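Local coordinates for virulence protein STM3117 (Salmonella enterica subsp. enterica serovar Typhimurium, PDB 3HUH) that promotes replication of the bacterium inside host macrophages and may take part in the biosynthesis and modification of cell-wall peptidoglycan, at residues A49-F52 with R56-L59; E43-S48 with I128-P133. All blocks are in the same frame, centred on the assembly; numbering follows the deposited sequence.

Contact 1: residues A49-F52 with R56-L59; sequences AVTF and RKAL
Arg-56 CB lies over one face of the Phe-52 ring in a CH-pi contact, 3.8 Å from the ring centroid and 14° off the normal. Lys-57 O approaches the ring edge near its plane, 3.7 Å from Phe-52 CE2. The methyl CB of Ala-58 meets the same Phe-52 CE2 obliquely at 3.6 Å. Lys-65 of strand 64-70 makes a cation-pi contact with the ring. This position follows from chi1 of Phe-52 (68°), which sets CG between the backbone N and the carbonyl carbon and swings the ring across the neighbouring strand. Arg-56 runs extended from CG to NE, its CD passing near Phe-52 CE1 and CZ, and leads the guanidinium, its plane 55° from that of the ring, away from the hairpin to a cation-pi contact with Phe-75.

Two hydrogen-bonded pairs of an antiparallel hairpin hold the strands together. Val-50 N donates to Ala-58 O (2.9 Å) and Ala-58 N returns a bond to Val-50 O (3.1 Å); Phe-52 and Arg-56 exchange the same pair of bonds. Val-50 CG2 touches Ala-58 CB on the face shared with Phe-52 and Arg-56. On the other face Ala-49 CB packs on Leu-59 CD2 at 4.0 Å, while Thr-51 and Lys-57 lie side by side, Thr-51 OG1 3.5 Å from Lys-57 NZ.

Strand 64-70 flanks 56-59, bonding to Lys-57 and Leu-59 through Leu-68 and Ile-66. Helix 34-43 covers the face of Ala-49, Lys-57 and Leu-59 with Ile-38 and Tyr-41, whereas Phe-52 reaches Thr-119 of the second subunit.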
ATOM      1  N   ALA A  49      16.909  -2.868   2.207  1.00 18.33           N
ATOM      2  CA  ALA A  49      16.516  -2.765   3.608  1.00 19.25           C
ATOM      3  C   ALA A  49      17.332  -1.736   4.386  1.00 21.45           C
ATOM      4  O   ALA A  49      18.539  -1.587   4.173  1.00 22.46           O
ATOM      5  CB  ALA A  49      16.621  -4.138   4.292  1.00 22.69           C
ATOM      6  N   VAL A  50      16.659  -1.017   5.280  1.00 19.83           N
ATOM      7  CA  VAL A  50      17.312  -0.018   6.123  1.00 20.60           C
ATOM      8  C   VAL A  50      16.724  -0.091   7.522  1.00 22.81           C
ATOM      9  O   VAL A  50      15.692  -0.733   7.741  1.00 20.64           O
ATOM     10  CB  VAL A  50      17.098   1.422   5.613  1.00 20.27           C
ATOM     11  CG1 VAL A  50      17.687   1.581   4.225  1.00 20.93           C
ATOM     12  CG2 VAL A  50      15.615   1.768   5.631  1.00 21.74           C
ATOM     13  N   THR A  51      17.387   0.573   8.462  1.00 22.09           N
ATOM     14  CA  THR A  51      16.935   0.607   9.844  1.00 25.77           C
ATOM     15  C   THR A  51      16.742   2.065  10.238  1.00 26.45           C
ATOM     16  O   THR A  51      17.681   2.860  10.162  1.00 28.78           O
ATOM     17  CB  THR A  51      17.972  -0.031  10.788  1.00 24.83           C
ATOM     18  OG1 THR A  51      18.232  -1.377  10.375  1.00 27.79           O
ATOM     19  CG2 THR A  51      17.454  -0.043  12.225  1.00 27.17           C
ATOM     20  N   PHE A  52      15.523   2.414  10.636  1.00 25.42           N
ATOM     21  CA  PHE A  52      15.212   3.774  11.052  1.00 26.13           C
ATOM     22  C   PHE A  52      14.679   3.750  12.480  1.00 26.75           C
ATOM     23  O   PHE A  52      14.330   2.689  13.001  1.00 26.05           O
ATOM     24  CB  PHE A  52      14.192   4.411  10.096  1.00 25.67           C
ATOM     25  CG  PHE A  52      12.821   3.802  10.161  1.00 24.40           C
ATOM     26  CD1 PHE A  52      11.820   4.401  10.915  1.00 24.07           C
ATOM     27  CD2 PHE A  52      12.519   2.646   9.440  1.00 24.93           C
ATOM     28  CE1 PHE A  52      10.536   3.870  10.955  1.00 24.35           C
ATOM     29  CE2 PHE A  52      11.231   2.102   9.472  1.00 22.10           C
ATOM     30  CZ  PHE A  52      10.238   2.719  10.232  1.00 22.19           C
ATOM     31  N   ARG A  56      13.949  -0.082  13.804  1.00 21.53           N
ATOM     32  CA  ARG A  56      12.851  -0.492  12.938  1.00 20.88           C
ATOM     33  C   ARG A  56      13.341  -0.756  11.524  1.00 20.78           C
ATOM     34  O   ARG A  56      14.290  -0.120  11.064  1.00 22.30           O
ATOM     35  CB  ARG A  56      11.771   0.584  12.926  1.00 19.85           C
ATOM     36  CG  ARG A  56      11.324   0.988  14.323  1.00 18.10           C
ATOM     37  CD  ARG A  56      10.019   1.714  14.266  1.00 18.56           C
ATOM     38  NE  ARG A  56       9.615   2.206  15.577  1.00 16.99           N
ATOM     39  CZ  ARG A  56       8.448   2.788  15.811  1.00 18.63           C
ATOM     40  NH1 ARG A  56       7.579   2.937  14.816  1.00 20.02           N
ATOM     41  NH2 ARG A  56       8.157   3.244  17.027  1.00 16.75           N
ATOM     42  N   LYS A  57      12.692  -1.691  10.837  1.00 19.36           N
ATOM     43  CA  LYS A  57      13.078  -2.046   9.477  1.00 18.73           C
ATOM     44  C   LYS A  57      12.128  -1.539   8.404  1.00 17.30           C
ATOM     45  O   LYS A  57      10.907  -1.491   8.598  1.00 18.04           O
ATOM     46  CB  LYS A  57      13.186  -3.565   9.328  1.00 21.21           C
ATOM     47  CG  LYS A  57      14.375  -4.195  10.027  1.00 25.72           C
ATOM     48  CD  LYS A  57      14.231  -4.189  11.524  1.00 29.59           C
ATOM     49  CE  LYS A  57      15.436  -4.869  12.153  1.00 32.00           C
ATOM     50  NZ  LYS A  57      16.706  -4.154  11.832  1.00 33.86           N
ATOM     51  N   ALA A  58      12.706  -1.161   7.269  1.00 16.67           N
ATOM     52  CA  ALA A  58      11.942  -0.700   6.122  1.00 15.16           C
ATOM     53  C   ALA A  58      12.634  -1.181   4.855  1.00 15.55           C
ATOM     54  O   ALA A  58      13.819  -1.536   4.865  1.00 16.14           O
ATOM     55  CB  ALA A  58      11.836   0.816   6.121  1.00 15.19           C
ATOM     56  N   LEU A  59      11.872  -1.213   3.773  1.00 14.52           N
ATOM     57  CA  LEU A  59      12.378  -1.624   2.476  1.00 15.13           C
ATOM     58  C   LEU A  59      12.175  -0.431   1.567  1.00 16.11           C
ATOM     59  O   LEU A  59      11.046   0.003   1.331  1.00 15.35           O
ATOM     60  CB  LEU A  59      11.597  -2.827   1.949  1.00 15.80           C
ATOM     61  CG  LEU A  59      11.868  -4.137   2.698  1.00 18.74           C
ATOM     62  CD1 LEU A  59      10.763  -5.131   2.402  1.00 19.98           C
ATOM     63  CD2 LEU A  59      13.237  -4.687   2.301  1.00 19.35           C
TER

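Contact 2: residues E43-S48 with I128-P133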
ATOM      1  N   GLU A  43      16.249  -9.856  -2.538  1.00 20.57           N
ATOM      2  CA  GLU A  43      16.691 -10.770  -3.592  1.00 21.23           C
ATOM      3  C   GLU A  43      15.789 -10.852  -4.817  1.00 21.77           C
ATOM      4  O   GLU A  43      16.279 -10.931  -5.945  1.00 22.07           O
ATOM      5  CB  GLU A  43      16.906 -12.177  -3.018  1.00 23.71           C
ATOM      6  CG  GLU A  43      17.812 -12.203  -1.799  1.00 27.94           C
ATOM      7  CD  GLU A  43      18.250 -13.600  -1.404  1.00 31.19           C
ATOM      8  OE1 GLU A  43      17.417 -14.531  -1.452  1.00 33.52           O
ATOM      9  OE2 GLU A  43      19.430 -13.763  -1.032  1.00 32.63           O
ATOM     10  N   VAL A  44      14.479 -10.828  -4.609  1.00 19.77           N
ATOM     11  CA  VAL A  44      13.550 -10.926  -5.726  1.00 20.62           C
ATOM     12  C   VAL A  44      13.163  -9.581  -6.346  1.00 21.49           C
ATOM     13  O   VAL A  44      13.385  -9.354  -7.540  1.00 21.92           O
ATOM     14  CB  VAL A  44      12.274 -11.676  -5.297  1.00 21.00           C
ATOM     15  CG1 VAL A  44      11.329 -11.813  -6.476  1.00 21.76           C
ATOM     16  CG2 VAL A  44      12.652 -13.045  -4.735  1.00 20.78           C
ATOM     17  N   LEU A  45      12.595  -8.686  -5.539  1.00 22.04           N
ATOM     18  CA  LEU A  45      12.167  -7.380  -6.036  1.00 21.04           C
ATOM     19  C   LEU A  45      13.268  -6.330  -6.121  1.00 20.27           C
ATOM     20  O   LEU A  45      13.059  -5.258  -6.682  1.00 20.62           O
ATOM     21  CB  LEU A  45      11.020  -6.833  -5.177  1.00 24.40           C
ATOM     22  CG  LEU A  45       9.626  -7.456  -5.327  1.00 27.30           C
ATOM     23  CD1 LEU A  45       9.160  -7.305  -6.763  1.00 31.20           C
ATOM     24  CD2 LEU A  45       9.647  -8.918  -4.934  1.00 28.50           C
ATOM     25  N   GLY A  46      14.432  -6.619  -5.554  1.00 18.73           N
ATOM     26  CA  GLY A  46      15.521  -5.659  -5.612  1.00 19.02           C
ATOM     27  C   GLY A  46      15.410  -4.470  -4.680  1.00 17.89           C
ATOM     28  O   GLY A  46      16.072  -3.449  -4.893  1.00 18.38           O
ATOM     29  N   PHE A  47      14.577  -4.574  -3.649  1.00 16.69           N
ATOM     30  CA  PHE A  47      14.442  -3.476  -2.689  1.00 15.99           C
ATOM     31  C   PHE A  47      15.682  -3.418  -1.794  1.00 15.93           C
ATOM     32  O   PHE A  47      16.501  -4.341  -1.791  1.00 16.53           O
ATOM     33  CB  PHE A  47      13.204  -3.679  -1.808  1.00 16.13           C
ATOM     34  CG  PHE A  47      11.893  -3.579  -2.546  1.00 16.55           C
ATOM     35  CD1 PHE A  47      11.843  -3.271  -3.905  1.00 16.95           C
ATOM     36  CD2 PHE A  47      10.698  -3.776  -1.866  1.00 15.52           C
ATOM     37  CE1 PHE A  47      10.614  -3.161  -4.565  1.00 17.21           C
ATOM     38  CE2 PHE A  47       9.466  -3.669  -2.518  1.00 15.38           C
ATOM     39  CZ  PHE A  47       9.425  -3.359  -3.869  1.00 16.55           C
ATOM     40  N   SER A  48      15.812  -2.344  -1.023  1.00 16.75           N
ATOM     41  CA  SER A  48      16.956  -2.185  -0.126  1.00 17.00           C
ATOM     42  C   SER A  48      16.493  -1.979   1.312  1.00 18.28           C
ATOM     43  O   SER A  48      15.777  -1.023   1.605  1.00 17.42           O
ATOM     44  CB  SER A  48      17.819  -0.997  -0.555  1.00 19.69           C
ATOM     45  OG  SER A  48      18.339  -1.186  -1.859  1.00 20.09           O
ATOM     46  N   ILE A 128       2.279  -9.841 -13.687  1.00 18.61           N
ATOM     47  CA  ILE A 128       2.714 -11.169 -13.294  1.00 20.31           C
ATOM     48  C   ILE A 128       2.476 -11.166 -11.783  1.00 20.56           C
ATOM     49  O   ILE A 128       2.756 -10.171 -11.113  1.00 21.61           O
ATOM     50  CB  ILE A 128       4.209 -11.397 -13.623  1.00 22.78           C
ATOM     51  CG1 ILE A 128       4.575 -12.864 -13.385  1.00 24.73           C
ATOM     52  CG2 ILE A 128       5.079 -10.472 -12.800  1.00 24.42           C
ATOM     53  CD1 ILE A 128       3.857 -13.822 -14.321  1.00 26.01           C
ATOM     54  N   TYR A 129       1.928 -12.255 -11.251  1.00 19.76           N
ATOM     55  CA  TYR A 129       1.636 -12.340  -9.823  1.00 19.64           C
ATOM     56  C   TYR A 129       2.446 -13.402  -9.104  1.00 20.82           C
ATOM     57  O   TYR A 129       2.595 -14.521  -9.596  1.00 19.72           O
ATOM     58  CB  TYR A 129       0.163 -12.679  -9.587  1.00 20.10           C
ATOM     59  CG  TYR A 129      -0.846 -11.678 -10.092  1.00 19.32           C
ATOM     60  CD1 TYR A 129      -1.454 -10.776  -9.218  1.00 19.79           C
ATOM     61  CD2 TYR A 129      -1.244 -11.675 -11.427  1.00 19.41           C
ATOM     62  CE1 TYR A 129      -2.445  -9.902  -9.661  1.00 21.86           C
ATOM     63  CE2 TYR A 129      -2.233 -10.807 -11.881  1.00 20.97           C
ATOM     64  CZ  TYR A 129      -2.832  -9.925 -10.992  1.00 22.26           C
ATOM     65  OH  TYR A 129      -3.836  -9.093 -11.423  1.00 23.75           O
ATOM     66  N   ILE A 130       2.963 -13.042  -7.935  1.00 18.83           N
ATOM     67  CA  ILE A 130       3.707 -13.977  -7.092  1.00 18.69           C
ATOM     68  C   ILE A 130       3.273 -13.696  -5.659  1.00 18.24           C
ATOM     69  O   ILE A 130       2.470 -12.793  -5.409  1.00 17.46           O
ATOM     70  CB  ILE A 130       5.247 -13.799  -7.204  1.00 18.91           C
ATOM     71  CG1 ILE A 130       5.650 -12.368  -6.830  1.00 20.29           C
ATOM     72  CG2 ILE A 130       5.708 -14.143  -8.615  1.00 19.31           C
ATOM     73  CD1 ILE A 130       7.140 -12.124  -6.838  1.00 20.16           C
ATOM     74  N   ARG A 131       3.780 -14.477  -4.717  1.00 19.60           N
ATOM     75  CA  ARG A 131       3.436 -14.267  -3.321  1.00 20.11           C
ATOM     76  C   ARG A 131       4.693 -14.127  -2.494  1.00 19.28           C
ATOM     77  O   ARG A 131       5.712 -14.757  -2.789  1.00 20.21           O
ATOM     78  CB  ARG A 131       2.610 -15.430  -2.774  1.00 22.51           C
ATOM     79  CG  ARG A 131       1.189 -15.456  -3.292  1.00 23.58           C
ATOM     80  CD  ARG A 131       0.341 -16.487  -2.579  1.00 24.84           C
ATOM     81  NE  ARG A 131      -0.955 -16.617  -3.237  1.00 23.63           N
ATOM     82  CZ  ARG A 131      -1.923 -15.708  -3.184  1.00 25.44           C
ATOM     83  NH1 ARG A 131      -1.755 -14.590  -2.487  1.00 24.75           N
ATOM     84  NH2 ARG A 131      -3.052 -15.908  -3.853  1.00 25.52           N
ATOM     85  N   ASP A 132       4.632 -13.297  -1.459  1.00 19.24           N
ATOM     86  CA  ASP A 132       5.793 -13.139  -0.603  1.00 19.12           C
ATOM     87  C   ASP A 132       5.739 -14.224   0.474  1.00 18.17           C
ATOM     88  O   ASP A 132       4.812 -15.034   0.494  1.00 19.20           O
ATOM     89  CB  ASP A 132       5.873 -11.707  -0.030  1.00 19.06           C
ATOM     90  CG  ASP A 132       4.887 -11.432   1.094  1.00 18.08           C
ATOM     91  OD1 ASP A 132       4.046 -12.289   1.433  1.00 18.76           O
ATOM     92  OD2 ASP A 132       4.971 -10.316   1.652  1.00 18.37           O
ATOM     93  N   PRO A 133       6.734 -14.271   1.369  1.00 19.26           N
ATOM     94  CA  PRO A 133       6.759 -15.294   2.423  1.00 19.61           C
ATOM     95  C   PRO A 133       5.521 -15.453   3.297  1.00 20.80           C
ATOM     96  O   PRO A 133       5.257 -16.548   3.813  1.00 21.23           O
ATOM     97  CB  PRO A 133       7.990 -14.912   3.233  1.00 20.51           C
ATOM     98  CG  PRO A 133       8.906 -14.386   2.189  1.00 21.56           C
ATOM     99  CD  PRO A 133       7.984 -13.489   1.385  1.00 20.45           C
TER
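Ile-130 reaches across to Val-44 and Leu-45 because its chi1 of 58° sets CG1 between the backbone N and the carbonyl carbon, and chi2 (177°) then puts CD1 anti to CA, making it the atom that reaches the other segment. Val-44 sets CG1 anti to its own amide nitrogen (chi1 -178°), and this Val-44 CG1 methyl meets Ile-130 CD1 at 4.2 Å. Leu-45 brings its CD2 branch alongside, leaving Leu-45 CD2 4.5 Å from Ile-130 CD1. One methyl thus faces two branches from consecutive residues, and the contact is small, light and wholly apolar; the backbones stay well apart, the nearest CA atoms, those of Val-44 and Asp-132, being 9.6 Å from each other.

Other side chains surround this small contact. Phe-40 of helix 34-43 touches both Leu-45 and Ile-130, Ile-109 touches both Val-44 and Ile-130, and Ile-104 of helix 97-106 packs on Ile-130. Leu-45 also packs on Ile-21 of the second subunit, which brings the dimer partner up to this part of the core.

Gly-46, with positive phi, is the first residue to leave helical geometry after helix 34-43, and the chain then turns toward strand 48-52. On the other segment Asp-132 fixes the turn after strand 123-131: its OD1 accepts from the backbone N of both Asp-134 and Asn-136, and its OD2 bonds Tyr-41 OH. The exit of helix 34-43, leading into one four-stranded sheet, packs on the end of strand 123-131 in the other, consistent with the paired beta-alpha-beta-beta-beta modules of the vicinal oxygen chelate (glyoxalase/dioxygenase) fold.

Contact 2 is buried near the centre of the chain, whereas contact 1 lies further out, about 14 Å from that centre, on a partly exposed hairpin at one margin of its sheet. Contact 1 joins adjacent strands, with four backbone hydrogen bonds, and polar and apolar side chains on both faces. Contact 2 links elements 80 residues apart through methyl groups alone and packs the exit of helix 34-43 on a strand of the other four-stranded sheet. Their centres are about 16 Å apart, and 49-52 with 56-59 is nested within the loop that contact 2 closes. The two meet where Leu-59 CB packs on Phe-47 CD2 at 4.0 Å.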